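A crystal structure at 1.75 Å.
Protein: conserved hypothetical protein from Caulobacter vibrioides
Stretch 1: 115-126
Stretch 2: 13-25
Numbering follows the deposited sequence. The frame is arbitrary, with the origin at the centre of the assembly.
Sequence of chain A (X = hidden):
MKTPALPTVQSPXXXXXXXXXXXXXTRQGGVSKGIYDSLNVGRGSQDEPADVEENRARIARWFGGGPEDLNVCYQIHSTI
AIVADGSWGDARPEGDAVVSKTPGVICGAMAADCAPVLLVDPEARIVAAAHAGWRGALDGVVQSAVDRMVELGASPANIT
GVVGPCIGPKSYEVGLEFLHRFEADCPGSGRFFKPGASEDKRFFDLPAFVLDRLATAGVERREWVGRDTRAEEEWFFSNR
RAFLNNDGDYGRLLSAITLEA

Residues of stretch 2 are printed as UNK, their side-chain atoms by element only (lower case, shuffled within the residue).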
# COMPACT_ATOMS: atom_id res chain seq x y z
N ALA A 115 -0.87 0.52 -5.25
CA ALA A 115 -1.64 -0.37 -4.39
C ALA A 115 -0.97 -0.85 -3.11
O ALA A 115 0.05 -1.53 -3.14
CB ALA A 115 -2.10 -1.58 -5.19
N PRO A 116 -1.55 -0.49 -1.95
CA PRO A 116 -0.97 -0.94 -0.68
C PRO A 116 -1.55 -2.32 -0.41
O PRO A 116 -2.71 -2.58 -0.74
CB PRO A 116 -1.46 0.11 0.31
CG PRO A 116 -2.83 0.43 -0.20
CD PRO A 116 -2.62 0.50 -1.72
N VAL A 117 -0.76 -3.21 0.16
CA VAL A 117 -1.24 -4.55 0.45
C VAL A 117 -0.93 -4.93 1.89
O VAL A 117 0.21 -4.82 2.33
CB VAL A 117 -0.61 -5.61 -0.48
CG1 VAL A 117 -1.26 -6.96 -0.26
CG2 VAL A 117 -0.76 -5.18 -1.94
N LEU A 118 -1.95 -5.36 2.61
CA LEU A 118 -1.78 -5.78 4.00
C LEU A 118 -1.98 -7.29 4.03
O LEU A 118 -2.98 -7.80 3.52
CB LEU A 118 -2.80 -5.08 4.89
CG LEU A 118 -2.73 -3.55 4.89
CD1 LEU A 118 -3.78 -2.98 5.83
CD2 LEU A 118 -1.33 -3.10 5.31
N LEU A 119 -1.02 -8.00 4.62
CA LEU A 119 -1.09 -9.45 4.69
C LEU A 119 -0.89 -9.94 6.12
O LEU A 119 -0.28 -9.26 6.94
CB LEU A 119 -0.00 -10.09 3.82
CG LEU A 119 0.08 -9.68 2.35
CD1 LEU A 119 1.00 -8.48 2.22
CD2 LEU A 119 0.62 -10.84 1.53
N VAL A 120 -1.39 -11.14 6.39
CA VAL A 120 -1.27 -11.71 7.72
C VAL A 120 -1.48 -13.21 7.73
O VAL A 120 -2.30 -13.73 6.98
CB VAL A 120 -2.29 -11.07 8.69
CG1 VAL A 120 -3.69 -11.23 8.14
CG2 VAL A 120 -2.20 -11.72 10.07
N ASP A 121 -0.71 -13.90 8.57
CA ASP A 121 -0.88 -15.33 8.76
C ASP A 121 -1.34 -15.35 10.22
O ASP A 121 -0.52 -15.18 11.12
CB ASP A 121 0.44 -16.09 8.63
CG ASP A 121 0.27 -17.57 8.90
OD1 ASP A 121 -0.63 -17.93 9.69
OD2 ASP A 121 1.04 -18.38 8.34
N PRO A 122 -2.65 -15.53 10.46
CA PRO A 122 -3.21 -15.55 11.81
C PRO A 122 -2.77 -16.69 12.73
O PRO A 122 -3.01 -16.63 13.94
CB PRO A 122 -4.72 -15.56 11.54
CG PRO A 122 -4.83 -16.34 10.28
CD PRO A 122 -3.69 -15.77 9.45
N GLU A 123 -2.13 -17.71 12.18
CA GLU A 123 -1.66 -18.83 13.00
C GLU A 123 -0.22 -18.62 13.42
O GLU A 123 0.13 -18.78 14.60
CB GLU A 123 -1.80 -20.15 12.23
CG GLU A 123 -1.21 -21.36 12.96
CD GLU A 123 -1.69 -21.48 14.40
OE1 GLU A 123 -2.89 -21.28 14.64
OE2 GLU A 123 -0.86 -21.78 15.28
N ALA A 124 0.63 -18.26 12.47
CA ALA A 124 2.04 -18.03 12.76
C ALA A 124 2.20 -16.67 13.42
O ALA A 124 3.25 -16.36 13.99
CB ALA A 124 2.86 -18.08 11.47
N ARG A 125 1.15 -15.86 13.35
CA ARG A 125 1.16 -14.52 13.93
C ARG A 125 2.23 -13.67 13.26
O ARG A 125 3.19 -13.22 13.89
CB ARG A 125 1.40 -14.58 15.45
CG ARG A 125 0.30 -15.29 16.24
CD ARG A 125 -1.01 -14.49 16.26
NE ARG A 125 -0.86 -13.20 16.93
CZ ARG A 125 -1.84 -12.32 17.10
NH1 ARG A 125 -3.06 -12.58 16.64
NH2 ARG A 125 -1.61 -11.17 17.72
N ILE A 126 2.08 -13.47 11.95
CA ILE A 126 3.02 -12.68 11.17
C ILE A 126 2.24 -11.71 10.29
O ILE A 126 1.24 -12.10 9.68
CB ILE A 126 3.88 -13.59 10.27
CG1 ILE A 126 4.79 -14.46 11.14
CG2 ILE A 126 4.69 -12.75 9.28
CD1 ILE A 126 5.54 -15.53 10.36
N UNK A 13 -12.09 -9.05 5.76
CA UNK A 13 -11.15 -10.16 5.81
C UNK A 13 -10.08 -10.02 6.88
O UNK A 13 -9.42 -11.00 7.23
c UNK A 13 -11.27 -11.13 3.40
c UNK A 13 -12.61 -10.47 3.21
c UNK A 13 -10.49 -11.19 2.10
c UNK A 13 -10.47 -10.36 4.45
N UNK A 14 -9.92 -8.82 7.42
CA UNK A 14 -8.91 -8.59 8.44
C UNK A 14 -9.49 -8.11 9.77
O UNK A 14 -8.91 -8.35 10.83
c UNK A 14 -6.19 -9.07 6.93
c UNK A 14 -7.12 -7.89 6.67
c UNK A 14 -7.89 -7.55 7.95
c UNK A 14 -6.32 -6.68 6.20
N UNK A 15 -10.63 -7.43 9.71
CA UNK A 15 -11.28 -6.88 10.90
C UNK A 15 -11.70 -7.90 11.95
O UNK A 15 -11.85 -7.57 13.12
o UNK A 15 -13.44 -6.84 9.82
c UNK A 15 -12.49 -6.04 10.49
N UNK A 16 -11.90 -9.15 11.53
CA UNK A 16 -12.32 -10.20 12.45
C UNK A 16 -11.16 -10.86 13.19
O UNK A 16 -11.37 -11.64 14.13
o UNK A 16 -12.33 -11.81 10.63
c UNK A 16 -13.11 -11.27 11.69
N UNK A 17 -9.93 -10.56 12.78
CA UNK A 17 -8.74 -11.14 13.40
C UNK A 17 -8.36 -10.51 14.74
O UNK A 17 -7.92 -9.36 14.80
c UNK A 17 -6.62 -11.25 10.13
c UNK A 17 -7.56 -11.03 12.43
c UNK A 17 -8.16 -13.00 11.04
c UNK A 17 -7.83 -11.52 11.01
N UNK A 18 -8.50 -11.27 15.84
CA UNK A 18 -8.17 -10.76 17.17
C UNK A 18 -6.66 -10.59 17.34
O UNK A 18 -5.89 -11.37 16.79
c UNK A 18 -8.46 -13.07 17.31
c UNK A 18 -8.89 -12.69 15.90
c UNK A 18 -8.74 -11.83 18.09
N UNK A 19 -6.26 -9.57 18.09
CA UNK A 19 -4.84 -9.34 18.30
C UNK A 19 -4.16 -8.76 17.08
O UNK A 19 -2.93 -8.67 17.03
N UNK A 20 -4.96 -8.37 16.09
CA UNK A 20 -4.44 -7.78 14.87
C UNK A 20 -5.22 -6.51 14.57
O UNK A 20 -6.45 -6.49 14.63
c UNK A 20 -4.59 -8.74 13.66
c UNK A 20 -3.76 -9.99 13.88
c UNK A 20 -4.15 -8.03 12.38
N UNK A 21 -4.50 -5.43 14.27
CA UNK A 21 -5.16 -4.17 13.95
C UNK A 21 -4.63 -3.72 12.60
O UNK A 21 -3.42 -3.77 12.36
c UNK A 21 -6.64 0.02 16.40
n UNK A 21 -8.02 -0.50 16.55
c UNK A 21 -5.82 -1.96 15.07
c UNK A 21 -5.61 -1.11 16.32
c UNK A 21 -4.85 -3.14 15.04
N UNK A 22 -5.53 -3.30 11.72
CA UNK A 22 -5.15 -2.86 10.38
C UNK A 22 -5.97 -1.65 9.98
O UNK A 22 -7.02 -1.38 10.57
n UNK A 22 -7.36 -3.62 7.77
n UNK A 22 -9.07 -4.26 8.90
c UNK A 22 -8.67 -3.76 7.74
c UNK A 22 -6.88 -4.05 8.99
c UNK A 22 -7.96 -4.45 9.70
c UNK A 22 -5.44 -3.96 9.37
N UNK A 23 -5.51 -0.96 8.95
CA UNK A 23 -6.23 0.20 8.45
C UNK A 23 -5.61 0.78 7.20
O UNK A 23 -4.39 0.84 7.07
c UNK A 23 -6.31 1.27 9.53
N UNK A 24 -6.48 1.19 6.28
CA UNK A 24 -6.07 1.85 5.06
C UNK A 24 -6.56 3.27 5.36
O UNK A 24 -7.76 3.53 5.36
c UNK A 24 -6.45 -0.15 3.53
c UNK A 24 -4.88 -1.78 2.66
c UNK A 24 -5.76 -2.81 2.98
c UNK A 24 -6.98 -2.51 3.57
c UNK A 24 -5.23 -0.45 2.94
c UNK A 24 -6.81 1.28 3.85
c UNK A 24 -7.32 -1.19 3.85
N UNK A 25 -5.63 4.17 5.66
CA UNK A 25 -6.01 5.52 6.01
C UNK A 25 -6.42 6.38 4.83
O UNK A 25 -6.12 6.07 3.67
c UNK A 25 -3.73 4.57 8.35
c UNK A 25 -4.67 5.58 8.16
c UNK A 25 -4.88 6.19 6.80
c UNK A 25 -5.49 5.95 9.22
c UNK A 25 -5.37 5.32 10.46
c UNK A 25 -3.61 3.93 9.58
c UNK A 25 -4.43 4.30 10.64

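Stretch 2 runs from the tail of a weakly bonded helix through a turn into a strand. Position 13 carries four carbons forked at the second and does not reach stretch 1; a γ-branched aliphatic chain of this kind is leucine, Leu13. Position 14 has the same four-carbon fork, but it points toward the strand 115-121 and meets Leu118 and Val120. It is Leu14, whose CD2 lies 3.5 Å from Val120 CG1 and whose CD1 lies 4.1 Å from Leu118 CB. Positions 15 and 16 each bear one carbon followed by one oxygen, the hydroxymethyl group of serine; Ser15 and Ser16 are exposed and touch nothing on stretch 1.

Position 17 again shows four carbons with a fork at the second, packed against Val120 and Pro122. This is Leu17: its CD1 approaches Val120 CG1 to 3.5 Å, and its CD2 stands 4.3 Å from Pro122 CB. At position 18 three carbons close a ring onto the backbone nitrogen, which identifies Pro18; its carbonyl, not its ring, engages Arg125. Position 19 has no side-chain atoms and is Gly19. Its phi of 74° favours glycine, and an ideal CB would sit 2.8 Å from Arg125 NH2, a clash. Position 20 holds one carbon carrying two more, directed toward Val120 and the Arg125 guanidinium. It is Val20, with CG2 3.8 Å from Arg125 NH1, and it closes the type II turn begun at Leu17.

Position 21 extends four carbons in a row to a nitrogen, beyond reach of stretch 1: Lys21. Position 22 has one carbon and a five-membered ring of three carbons and two nitrogens, with Leu118 at the ring edge; the imidazole makes it His22, whose CB lies 4.0 Å from Leu118 CD1. The single carbon of position 23 points away from stretch 1 and marks Ala23. Position 24 has one carbon and a six-carbon ring without a hydroxyl, lying against Leu118 and Pro116: Phe24. Position 25 repeats that pattern, one carbon and a six-carbon ring, but does not reach stretch 1; it is Phe25.

The two strands run nearly antiparallel, at 173°, with axes 8.9 Å apart at closest approach, and side chains fill the space between them. Pro116, Leu118 and Val120 point toward stretch 2, while the intervening Val117 and Leu119 point away. Leu118 CD1 sits over one face of the Phe24 ring, 3.8 Å from its centroid, in a CH-pi contact. Beyond this apolar packing, Arg125 grips the turn: NH1 donates to Pro18 O (3.1 Å) and NH2 to Gly19 O (2.9 Å), both near the guanidinium plane.

Stretch 2, residues 13-25: LLSSLPGVKHAFF
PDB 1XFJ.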